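Bifunctional GH43-CE protein (Bacteroides eggerthii, PDB 6MLY) probably combines glycoside hydrolase and carbohydrate esterase activities in one chain, attacking the xylose-based backbone and ester substituents of complex arabinoxylans. Local coordinates at residues S52-I57 against V69-T75; D29-M33 against M44-T48; S583-R587 against N599-A604. All blocks are in the same frame, centred on the assembly; numbering follows the deposited sequence.

Overall arrangement
Followed from the N terminus, the chain first closes a short loop at contact 2, where D29-M33 meets M44-T48 around the hairpin of strands 34-38 and 41-45. At contact 1, V69-T75 returns against S52-I57, closing the hairpin of strands 56-60 and 66-71. The three contacts run in series, and none nests within or crosses another. Contacts 2 and 1 have centres about 11 Å apart and touch, with P56 CG 3.5 Å from T48 CG2, because strands 41-45 and 56-60 are neighbours in one GH43 sheet. Contact 3 ties a strand to its following helix in the esterase-like part, its centre about 51 Å from that of contact 1 and about 45 Å from that of contact 2.

Contact 1: residues S52-I57 against V69-T75; sequences SPGVPI and VNYAYDT
S52-I57 and V69-T75 run antiparallel, in register from S52-T75 to I57-N70; G54-Y73 and I57-N70 are hydrogen-bonded bridges, P56-Y71 a non-hydrogen-bonded one. Their P56-I57 and V69-Y71 ends belong to the hairpin of strands 56-60 and 66-71, half of a four-stranded sheet, probably a GH43 beta-propeller blade. I57 N donates to N70 O (2.8 Å) and V69 N to I57 O (3.1 Å). At V55 (phi/psi 47/77) and A72 the chains turn a corner, leaving that sheet, and A72 N is shared between G54 O and V55 O (both 3.2 Å). Beyond, G54 N reaches Y73 O (3.1 Å) and S52 OG donates to D74 O (2.7 Å). Y71 N bonds N70 OD1 weakly (2.7 Å); W132 NE1 serves Y71 O, L127 O serves N70 ND2 and L330 O serves Y71 OH. G54 CA lies 4.0 Å from the Y73 ring centroid (p rotamer), where a CB would clash with CZ. P53 (cis peptide before it) and P56, lacking an amide hydrogen, pack on the Y71 ring (m): P53 CG 3.5 Å from its centroid by CH-pi, P56 CB 3.3 Å from Y71 CE2. Four amides, of G54, I57, V69 and A72, thus hold the bent backbone pair.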
ATOM      1  N   SER A  52       1.527 -10.299 -20.148  1.00 65.72           N
ATOM      2  CA  SER A  52       1.081 -11.247 -21.148  1.00 65.25           C
ATOM      3  C   SER A  52      -0.368 -11.629 -20.843  1.00 64.52           C
ATOM      4  O   SER A  52      -0.632 -12.183 -19.775  1.00 64.28           O
ATOM      5  CB  SER A  52       1.988 -12.454 -21.157  1.00 66.24           C
ATOM      6  OG  SER A  52       1.375 -13.564 -21.799  1.00 66.39           O
ATOM      7  N   PRO A  53      -1.306 -11.342 -21.763  1.00 63.68           N
ATOM      8  CA  PRO A  53      -1.076 -10.789 -23.091  1.00 63.57           C
ATOM      9  C   PRO A  53      -0.689  -9.300 -23.114  1.00 63.52           C
ATOM     10  O   PRO A  53      -0.703  -8.634 -22.062  1.00 63.04           O
ATOM     11  CB  PRO A  53      -2.422 -10.988 -23.804  1.00 63.07           C
ATOM     12  CG  PRO A  53      -3.428 -10.896 -22.698  1.00 63.03           C
ATOM     13  CD  PRO A  53      -2.739 -11.583 -21.538  1.00 63.47           C
ATOM     14  N   GLY A  54      -0.353  -8.810 -24.324  1.00 63.57           N
ATOM     15  CA  GLY A  54       0.246  -7.483 -24.555  1.00 64.06           C
ATOM     16  C   GLY A  54      -0.608  -6.585 -25.437  1.00 63.93           C
ATOM     17  O   GLY A  54      -1.484  -7.057 -26.160  1.00 63.24           O
ATOM     18  N   VAL A  55      -0.314  -5.277 -25.376  1.00 64.57           N
ATOM     19  CA  VAL A  55      -0.998  -4.197 -26.120  1.00 65.26           C
ATOM     20  C   VAL A  55      -2.511  -4.369 -25.982  1.00 64.41           C
ATOM     21  O   VAL A  55      -3.170  -4.858 -26.896  1.00 64.20           O
ATOM     22  CB  VAL A  55      -0.568  -4.131 -27.601  1.00 65.47           C
ATOM     23  CG1 VAL A  55      -1.023  -2.833 -28.256  1.00 65.99           C
ATOM     24  CG2 VAL A  55       0.932  -4.309 -27.780  1.00 66.33           C
ATOM     25  N   PRO A  56      -3.107  -3.991 -24.828  1.00 64.72           N
ATOM     26  CA  PRO A  56      -4.559  -4.050 -24.661  1.00 63.90           C
ATOM     27  C   PRO A  56      -5.298  -2.968 -25.462  1.00 64.15           C
ATOM     28  O   PRO A  56      -4.918  -1.799 -25.415  1.00 64.54           O
ATOM     29  CB  PRO A  56      -4.773  -3.826 -23.157  1.00 63.86           C
ATOM     30  CG  PRO A  56      -3.540  -3.080 -22.699  1.00 64.66           C
ATOM     31  CD  PRO A  56      -2.418  -3.528 -23.612  1.00 64.94           C
ATOM     32  N   ILE A  57      -6.352  -3.384 -26.173  1.00 63.83           N
ATOM     33  CA  ILE A  57      -7.247  -2.475 -26.879  1.00 64.15           C
ATOM     34  C   ILE A  57      -8.491  -2.279 -26.008  1.00 64.38           C
ATOM     35  O   ILE A  57      -9.035  -3.248 -25.492  1.00 63.75           O
ATOM     36  CB  ILE A  57      -7.616  -3.002 -28.283  1.00 64.04           C
ATOM     37  CG1 ILE A  57      -6.378  -3.371 -29.108  1.00 64.31           C
ATOM     38  CG2 ILE A  57      -8.505  -2.008 -29.021  1.00 64.52           C
ATOM     39  CD1 ILE A  57      -6.174  -4.856 -29.286  1.00 63.71           C
ATOM     40  N   VAL A  69     -11.458  -5.110 -24.803  1.00 63.47           N
ATOM     41  CA  VAL A  69     -12.150  -5.908 -25.814  1.00 63.38           C
ATOM     42  C   VAL A  69     -11.212  -6.954 -26.433  1.00 62.71           C
ATOM     43  O   VAL A  69     -11.688  -8.023 -26.838  1.00 62.71           O
ATOM     44  CB  VAL A  69     -12.790  -5.005 -26.884  1.00 63.63           C
ATOM     45  CG1 VAL A  69     -13.888  -4.144 -26.279  1.00 64.23           C
ATOM     46  CG2 VAL A  69     -11.768  -4.138 -27.610  1.00 64.04           C
ATOM     47  N   ASN A  70      -9.906  -6.659 -26.508  1.00 62.41           N
ATOM     48  CA  ASN A  70      -8.949  -7.530 -27.196  1.00 61.76           C
ATOM     49  C   ASN A  70      -7.515  -7.129 -26.816  1.00 61.69           C
ATOM     50  O   ASN A  70      -7.280  -6.033 -26.285  1.00 61.80           O
ATOM     51  CB  ASN A  70      -9.166  -7.479 -28.717  1.00 61.99           C
ATOM     52  CG  ASN A  70      -8.586  -8.652 -29.487  1.00 61.82           C
ATOM     53  OD1 ASN A  70      -7.891  -9.502 -28.933  1.00 61.86           O
ATOM     54  ND2 ASN A  70      -8.872  -8.703 -30.777  1.00 62.15           N
ATOM     55  N   TYR A  71      -6.580  -8.051 -27.092  1.00 61.15           N
ATOM     56  CA  TYR A  71      -5.141  -7.830 -27.017  1.00 61.42           C
ATOM     57  C   TYR A  71      -4.507  -8.138 -28.382  1.00 61.46           C
ATOM     58  O   TYR A  71      -5.019  -8.966 -29.139  1.00 61.13           O
ATOM     59  CB  TYR A  71      -4.523  -8.704 -25.925  1.00 61.01           C
ATOM     60  CG  TYR A  71      -4.807  -8.247 -24.517  1.00 60.98           C
ATOM     61  CD1 TYR A  71      -5.982  -8.593 -23.870  1.00 60.86           C
ATOM     62  CD2 TYR A  71      -3.897  -7.465 -23.825  1.00 61.46           C
ATOM     63  CE1 TYR A  71      -6.247  -8.170 -22.576  1.00 60.89           C
ATOM     64  CE2 TYR A  71      -4.141  -7.045 -22.528  1.00 61.43           C
ATOM     65  CZ  TYR A  71      -5.320  -7.397 -21.897  1.00 61.19           C
ATOM     66  OH  TYR A  71      -5.560  -6.973 -20.619  1.00 61.30           O
ATOM     67  N   ALA A  72      -3.375  -7.482 -28.668  1.00 61.88           N
ATOM     68  CA  ALA A  72      -2.683  -7.590 -29.952  1.00 62.57           C
ATOM     69  C   ALA A  72      -1.947  -8.932 -30.069  1.00 63.18           C
ATOM     70  O   ALA A  72      -1.898  -9.515 -31.163  1.00 64.19           O
ATOM     71  CB  ALA A  72      -1.727  -6.438 -30.128  1.00 63.56           C
ATOM     72  N   TYR A  73      -1.345  -9.393 -28.966  1.00 63.10           N
ATOM     73  CA  TYR A  73      -0.637 -10.674 -28.946  1.00 63.08           C
ATOM     74  C   TYR A  73      -0.774 -11.333 -27.570  1.00 62.93           C
ATOM     75  O   TYR A  73      -1.184 -10.694 -26.617  1.00 62.85           O
ATOM     76  CB  TYR A  73       0.832 -10.485 -29.339  1.00 63.88           C
ATOM     77  CG  TYR A  73       1.679  -9.719 -28.353  1.00 64.74           C
ATOM     78  CD1 TYR A  73       2.199 -10.330 -27.217  1.00 64.89           C
ATOM     79  CD2 TYR A  73       1.991  -8.385 -28.571  1.00 65.22           C
ATOM     80  CE1 TYR A  73       2.987  -9.629 -26.316  1.00 65.61           C
ATOM     81  CE2 TYR A  73       2.780  -7.674 -27.681  1.00 65.83           C
ATOM     82  CZ  TYR A  73       3.278  -8.297 -26.550  1.00 65.89           C
ATOM     83  OH  TYR A  73       4.053  -7.582 -25.689  1.00 67.01           O
ATOM     84  N   ASP A  74      -0.400 -12.618 -27.516  1.00 63.16           N
ATOM     85  CA  ASP A  74      -0.463 -13.470 -26.332  1.00 63.29           C
ATOM     86  C   ASP A  74       0.891 -13.440 -25.612  1.00 64.04           C
ATOM     87  O   ASP A  74       0.969 -13.033 -24.454  1.00 64.30           O
ATOM     88  CB  ASP A  74      -0.858 -14.902 -26.706  1.00 63.29           C
ATOM     89  CG  ASP A  74      -2.251 -15.301 -26.252  1.00 63.31           C
ATOM     90  OD1 ASP A  74      -3.188 -15.233 -27.088  1.00 63.58           O
ATOM     91  OD2 ASP A  74      -2.382 -15.706 -25.061  1.00 64.36           O
ATOM     92  N   THR A  75       1.940 -13.896 -26.306  1.00 64.74           N
ATOM     93  CA  THR A  75       3.325 -13.780 -25.853  1.00 65.62           C
ATOM     94  C   THR A  75       4.135 -13.052 -26.936  1.00 66.55           C
ATOM     95  O   THR A  75       3.851 -13.166 -28.129  1.00 66.20           O
ATOM     96  CB  THR A  75       3.920 -15.146 -25.488  1.00 66.18           C
ATOM     97  OG1 THR A  75       3.644 -16.075 -26.535  1.00 66.25           O
ATOM     98  CG2 THR A  75       3.364 -15.713 -24.201  1.00 66.12           C
TER

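Contact 2: residues D29-M33 against M44-T48; sequences DAPDM and MSSTT. With EDO (1,2-ethanediol), chain F.
D32 adopts left-handed backbone angles (phi/psi 57/64) and presents its carboxylate to a bound 1,2-ethanediol, probably from the crystallisation liquor. D32 OD1 and D32 OD2 both lie 2.7 Å from EDO O1, and EDO O2 donates to D32 OD2, also at 2.7 Å; R275 NH1 binds the diol as well. The rest of D29-M33 is an irregular loop that packs against the end of strand 41-45, with P31 nearest T47 (CA-CA 5.6 Å) and M33 nearest S46 (CA-CA 5.0 Å). One carbonyl anchors the pairing: T47 N donates to P31 O at 3.1 Å, and S46 OG adds a weak bond of 3.4 Å to P31 O. T47, in the m rotamer, points its CA-to-CB bond toward the loop, bringing T47 OG1 to 3.2 Å from D32 CB and into a weak bond with D32 OD2 (3.4 Å), so a small beta-branched hydroxyl residue suits a place beside an acid. The loop leads into strand 34-38, the first strand of a four-stranded sheet that is probably a blade of the GH43 beta-propeller; D32, in the m rotamer, has its side chain about 6 Å from that of D143, the predicted pKa modulator, consistent with a place at the active-site pocket. Away from the acid the contact is apolar. M44, its CA-to-CB bond pointing toward the loop, reaches A30 CB with CE (4.1 Å) and M33 CG with SD (3.9 Å); a long, flexible thioether suits a place that must meet two neighbours. M33 also packs on Y265 and P277, while S45 OG is bonded to S98 OG.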
ATOM      1  N   ASP A  29      -3.712   2.661 -14.401  1.00 69.48           N
ATOM      2  CA  ASP A  29      -2.491   2.647 -15.185  1.00 69.81           C
ATOM      3  C   ASP A  29      -2.824   2.218 -16.621  1.00 69.97           C
ATOM      4  O   ASP A  29      -2.889   1.026 -16.927  1.00 69.83           O
ATOM      5  CB  ASP A  29      -1.455   1.747 -14.507  1.00 69.28           C
ATOM      6  CG  ASP A  29      -0.053   1.822 -15.083  1.00 69.65           C
ATOM      7  OD1 ASP A  29       0.449   2.947 -15.291  1.00 70.73           O
ATOM      8  OD2 ASP A  29       0.536   0.747 -15.298  1.00 69.10           O
ATOM      9  N   ALA A  30      -3.057   3.219 -17.481  1.00 71.01           N
ATOM     10  CA  ALA A  30      -3.274   3.042 -18.914  1.00 70.87           C
ATOM     11  C   ALA A  30      -2.364   4.008 -19.666  1.00 72.13           C
ATOM     12  O   ALA A  30      -2.833   4.979 -20.254  1.00 73.02           O
ATOM     13  CB  ALA A  30      -4.728   3.270 -19.253  1.00 70.97           C
ATOM     14  N   PRO A  31      -1.031   3.782 -19.640  1.00 72.86           N
ATOM     15  CA  PRO A  31      -0.073   4.695 -20.267  1.00 73.16           C
ATOM     16  C   PRO A  31       0.082   4.519 -21.785  1.00 72.74           C
ATOM     17  O   PRO A  31      -0.226   3.453 -22.317  1.00 71.48           O
ATOM     18  CB  PRO A  31       1.247   4.330 -19.570  1.00 73.84           C
ATOM     19  CG  PRO A  31       1.103   2.854 -19.260  1.00 73.39           C
ATOM     20  CD  PRO A  31      -0.370   2.650 -18.968  1.00 72.73           C
ATOM     21  N   ASP A  32       0.576   5.576 -22.441  1.00 72.91           N
ATOM     22  CA  ASP A  32       0.912   5.595 -23.865  1.00 73.27           C
ATOM     23  C   ASP A  32      -0.322   5.212 -24.686  1.00 71.16           C
ATOM     24  O   ASP A  32      -0.341   4.183 -25.366  1.00 70.07           O
ATOM     25  CB  ASP A  32       2.090   4.671 -24.172  1.00 74.09           C
ATOM     26  CG  ASP A  32       3.350   4.995 -23.390  1.00 76.02           C
ATOM     27  OD1 ASP A  32       3.300   5.901 -22.526  1.00 77.12           O
ATOM     28  OD2 ASP A  32       4.373   4.330 -23.645  1.00 77.82           O
ATOM     29  N   MET A  33      -1.350   6.059 -24.593  1.00 70.86           N
ATOM     30  CA  MET A  33      -2.590   5.870 -25.313  1.00 70.65           C
ATOM     31  C   MET A  33      -2.377   6.225 -26.789  1.00 70.73           C
ATOM     32  O   MET A  33      -1.677   7.182 -27.123  1.00 71.41           O
ATOM     33  CB  MET A  33      -3.701   6.756 -24.742  1.00 71.20           C
ATOM     34  CG  MET A  33      -4.216   6.291 -23.399  1.00 70.83           C
ATOM     35  SD  MET A  33      -5.533   7.355 -22.754  1.00 71.64           S
ATOM     36  CE  MET A  33      -4.602   8.831 -22.345  1.00 73.24           C
ATOM     37  N   MET A  44      -8.786   2.528 -28.424  1.00 68.01           N
ATOM     38  CA  MET A  44      -7.576   2.959 -27.754  1.00 68.75           C
ATOM     39  C   MET A  44      -6.701   1.740 -27.435  1.00 67.77           C
ATOM     40  O   MET A  44      -7.129   0.837 -26.717  1.00 66.91           O
ATOM     41  CB  MET A  44      -7.924   3.702 -26.459  1.00 69.77           C
ATOM     42  CG  MET A  44      -6.747   3.891 -25.522  1.00 70.62           C
ATOM     43  SD  MET A  44      -7.249   3.875 -23.790  1.00 71.24           S
ATOM     44  CE  MET A  44      -6.036   2.732 -23.137  1.00 71.47           C
ATOM     45  N   SER A  45      -5.481   1.739 -27.996  1.00 67.73           N
ATOM     46  CA  SER A  45      -4.410   0.814 -27.625  1.00 67.14           C
ATOM     47  C   SER A  45      -3.645   1.398 -26.431  1.00 67.88           C
ATOM     48  O   SER A  45      -3.906   2.522 -26.004  1.00 68.21           O
ATOM     49  CB  SER A  45      -3.502   0.529 -28.802  1.00 67.32           C
ATOM     50  OG  SER A  45      -2.753   1.680 -29.157  1.00 68.33           O
ATOM     51  N   SER A  46      -2.698   0.625 -25.896  1.00 68.13           N
ATOM     52  CA  SER A  46      -2.137   0.913 -24.575  1.00 68.93           C
ATOM     53  C   SER A  46      -0.837   0.131 -24.356  1.00 69.23           C
ATOM     54  O   SER A  46      -0.524  -0.796 -25.102  1.00 69.31           O
ATOM     55  CB  SER A  46      -3.157   0.592 -23.520  1.00 68.46           C
ATOM     56  OG  SER A  46      -2.921   1.345 -22.348  1.00 69.30           O
ATOM     57  N   THR A  47      -0.085   0.530 -23.326  1.00 70.00           N
ATOM     58  CA  THR A  47       1.162  -0.130 -22.930  1.00 70.89           C
ATOM     59  C   THR A  47       0.951  -0.891 -21.611  1.00 70.31           C
ATOM     60  O   THR A  47       0.389  -0.347 -20.650  1.00 70.18           O
ATOM     61  CB  THR A  47       2.308   0.881 -22.801  1.00 72.94           C
ATOM     62  OG1 THR A  47       2.506   1.548 -24.047  1.00 74.41           O
ATOM     63  CG2 THR A  47       3.615   0.239 -22.394  1.00 73.76           C
ATOM     64  N   THR A  48       1.382  -2.162 -21.603  1.00 69.92           N
ATOM     65  CA  THR A  48       1.489  -3.000 -20.404  1.00 69.20           C
ATOM     66  C   THR A  48       2.877  -3.649 -20.316  1.00 69.58           C
ATOM     67  O   THR A  48       3.105  -4.483 -19.436  1.00 69.78           O
ATOM     68  CB  THR A  48       0.419  -4.098 -20.386  1.00 67.73           C
ATOM     69  OG1 THR A  48       0.640  -4.952 -21.512  1.00 67.72           O
ATOM     70  CG2 THR A  48      -0.985  -3.537 -20.399  1.00 67.43           C
TER
HETATM   71  C1  EDO F 902       7.154   5.210 -21.663  1.00 65.38           C
HETATM   72  O1  EDO F 902       5.732   5.137 -21.496  1.00 59.45           O
HETATM   73  C2  EDO F 902       7.638   3.887 -22.238  1.00 70.51           C
HETATM   74  O2  EDO F 902       6.962   3.640 -23.480  1.00 76.51           O

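Contact 3: residues S583-R587 against N599-A604; sequences SINHR and NDVKAA
This is a buried strand-to-helix contact, in which the end of strand 579-584 and the extended loop after it, S583-R587, lie against N599-A604 of helix 596-610. The nearest CA pairs are I584-A604 (7.1 Å) and H586-D600 (5.7 Å). I584 (p, t) points toward the helix: its CD1 is 3.9 Å from A604 CB and 4.2 Å from V601 CG2, a branched side chain filling the gap over a small alanine. The helix is regular here, with A604 N bonded to D600 O at 2.9 Å. The arrangement is the first half of a beta-alpha-beta crossover of the alpha/beta-hydrolase fold, the helix leading on to strand 621-627, which runs into a probable nucleophile elbow. D600 (m rotamer) points toward the loop and binds R587 twice over: D600 OD2 accepts from R587 N (2.8 Å) and, in a salt bridge, from R587 NE (3.1 Å), while D600 OD1 takes R587 NH2 (3.1 Å) and, weakly, R587 NE (3.1 Å). H532 NE2 also bonds D600 OD1. The arginine reaches the acid in an m, t, m course. H586 ND1 donates to R587 O (3.1 Å), and the H586 ring meets that of Y553 with nearly parallel planes.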
ATOM      1  N   SER A 583      -1.459   2.805  18.425  1.00 72.00           N
ATOM      2  CA  SER A 583      -0.057   2.614  18.779  1.00 73.46           C
ATOM      3  C   SER A 583       0.757   3.794  18.232  1.00 74.08           C
ATOM      4  O   SER A 583       0.565   4.206  17.086  1.00 75.25           O
ATOM      5  CB  SER A 583       0.479   1.297  18.292  1.00 74.85           C
ATOM      6  OG  SER A 583       1.667   0.965  19.001  1.00 76.80           O
ATOM      7  N   ILE A 584       1.654   4.328  19.067  1.00 73.21           N
ATOM      8  CA  ILE A 584       2.404   5.540  18.751  1.00 72.97           C
ATOM      9  C   ILE A 584       3.904   5.229  18.805  1.00 73.60           C
ATOM     10  O   ILE A 584       4.317   4.243  19.422  1.00 74.25           O
ATOM     11  CB  ILE A 584       2.026   6.684  19.715  1.00 72.07           C
ATOM     12  CG1 ILE A 584       2.596   6.471  21.121  1.00 71.89           C
ATOM     13  CG2 ILE A 584       0.519   6.892  19.743  1.00 71.79           C
ATOM     14  CD1 ILE A 584       2.375   7.641  22.053  1.00 71.81           C
ATOM     15  N   ASN A 585       4.693   6.096  18.157  1.00 73.60           N
ATOM     16  CA  ASN A 585       6.150   6.124  18.285  1.00 74.38           C
ATOM     17  C   ASN A 585       6.552   7.296  19.192  1.00 74.02           C
ATOM     18  O   ASN A 585       5.777   8.230  19.416  1.00 74.87           O
ATOM     19  CB  ASN A 585       6.860   6.232  16.928  1.00 75.08           C
ATOM     20  CG  ASN A 585       6.974   4.921  16.173  1.00 75.09           C
ATOM     21  OD1 ASN A 585       6.847   3.835  16.741  1.00 74.46           O
ATOM     22  ND2 ASN A 585       7.244   5.016  14.883  1.00 76.00           N
ATOM     23  N   HIS A 586       7.778   7.224  19.712  1.00 73.40           N
ATOM     24  CA  HIS A 586       8.413   8.327  20.411  1.00 73.89           C
ATOM     25  C   HIS A 586       9.882   8.397  19.980  1.00 74.44           C
ATOM     26  O   HIS A 586      10.457   7.394  19.588  1.00 74.63           O
ATOM     27  CB  HIS A 586       8.264   8.152  21.927  1.00 74.07           C
ATOM     28  CG  HIS A 586       8.993   6.969  22.471  1.00 73.99           C
ATOM     29  ND1 HIS A 586      10.359   6.975  22.676  1.00 75.05           N
ATOM     30  CD2 HIS A 586       8.556   5.749  22.856  1.00 73.64           C
ATOM     31  CE1 HIS A 586      10.733   5.806  23.158  1.00 74.88           C
ATOM     32  NE2 HIS A 586       9.645   5.035  23.282  1.00 74.27           N
ATOM     33  N   ARG A 587      10.477   9.588  20.070  1.00 75.33           N
ATOM     34  CA  ARG A 587      11.879   9.788  19.711  1.00 76.58           C
ATOM     35  C   ARG A 587      12.765   8.966  20.656  1.00 76.62           C
ATOM     36  O   ARG A 587      12.546   8.953  21.869  1.00 76.63           O
ATOM     37  CB  ARG A 587      12.240  11.276  19.766  1.00 77.72           C
ATOM     38  CG  ARG A 587      11.587  12.115  18.676  1.00 78.03           C
ATOM     39  CD  ARG A 587      11.849  13.596  18.864  1.00 79.33           C
ATOM     40  NE  ARG A 587      11.134  14.139  20.008  1.00 79.15           N
ATOM     41  CZ  ARG A 587      11.353  15.337  20.541  1.00 80.05           C
ATOM     42  NH1 ARG A 587      12.378  16.067  20.134  1.00 81.79           N
ATOM     43  NH2 ARG A 587      10.543  15.798  21.478  1.00 80.24           N
ATOM     44  N   ASN A 599       7.078  14.418  26.120  1.00 73.08           N
ATOM     45  CA  ASN A 599       6.665  15.500  25.198  1.00 73.80           C
ATOM     46  C   ASN A 599       5.983  14.925  23.947  1.00 74.26           C
ATOM     47  O   ASN A 599       5.049  15.529  23.412  1.00 75.01           O
ATOM     48  CB  ASN A 599       7.852  16.375  24.777  1.00 74.87           C
ATOM     49  CG  ASN A 599       8.287  17.367  25.836  1.00 75.06           C
ATOM     50  OD1 ASN A 599       7.787  17.356  26.958  1.00 74.42           O
ATOM     51  ND2 ASN A 599       9.227  18.230  25.487  1.00 76.58           N
ATOM     52  N   ASP A 600       6.462  13.766  23.483  1.00 74.09           N
ATOM     53  CA  ASP A 600       5.926  13.125  22.297  1.00 73.66           C
ATOM     54  C   ASP A 600       4.571  12.492  22.626  1.00 73.07           C
ATOM     55  O   ASP A 600       3.608  12.666  21.882  1.00 72.81           O
ATOM     56  CB  ASP A 600       6.911  12.107  21.713  1.00 74.10           C
ATOM     57  CG  ASP A 600       8.097  12.728  20.989  1.00 75.62           C
ATOM     58  OD1 ASP A 600       8.117  13.969  20.829  1.00 76.49           O
ATOM     59  OD2 ASP A 600       9.004  11.966  20.603  1.00 76.29           O
ATOM     60  N   VAL A 601       4.512  11.763  23.743  1.00 72.08           N
ATOM     61  CA  VAL A 601       3.298  11.057  24.156  1.00 70.95           C
ATOM     62  C   VAL A 601       2.145  12.062  24.242  1.00 71.08           C
ATOM     63  O   VAL A 601       1.081  11.845  23.662  1.00 71.21           O
ATOM     64  CB  VAL A 601       3.501  10.313  25.488  1.00 70.43           C
ATOM     65  CG1 VAL A 601       2.192   9.769  26.044  1.00 69.63           C
ATOM     66  CG2 VAL A 601       4.520   9.198  25.335  1.00 70.21           C
ATOM     67  N   LYS A 602       2.385  13.165  24.956  1.00 71.68           N
ATOM     68  CA  LYS A 602       1.379  14.189  25.171  1.00 72.01           C
ATOM     69  C   LYS A 602       0.962  14.811  23.832  1.00 72.84           C
ATOM     70  O   LYS A 602      -0.193  15.196  23.684  1.00 73.47           O
ATOM     71  CB  LYS A 602       1.893  15.227  26.174  1.00 72.64           C
ATOM     72  CG  LYS A 602       2.010  14.707  27.598  1.00 72.35           C
ATOM     73  CD  LYS A 602       2.101  15.791  28.654  1.00 73.01           C
ATOM     74  CE  LYS A 602       2.201  15.264  30.072  1.00 72.48           C
ATOM     75  NZ  LYS A 602       0.988  14.513  30.473  1.00 71.40           N
ATOM     76  N   ALA A 603       1.892  14.890  22.869  1.00 73.17           N
ATOM     77  CA  ALA A 603       1.626  15.443  21.515  1.00 73.45           C
ATOM     78  C   ALA A 603       0.758  14.492  20.679  1.00 72.81           C
ATOM     79  O   ALA A 603      -0.107  14.941  19.914  1.00 72.65           O
ATOM     80  CB  ALA A 603       2.924  15.731  20.805  1.00 74.10           C
ATOM     81  N   ALA A 604       1.017  13.185  20.792  1.00 71.91           N
ATOM     82  CA  ALA A 604       0.219  12.174  20.111  1.00 71.27           C
ATOM     83  C   ALA A 604      -1.238  12.243  20.591  1.00 71.50           C
ATOM     84  O   ALA A 604      -2.156  12.140  19.788  1.00 71.95           O
ATOM     85  CB  ALA A 604       0.808  10.806  20.331  1.00 70.60           C
TER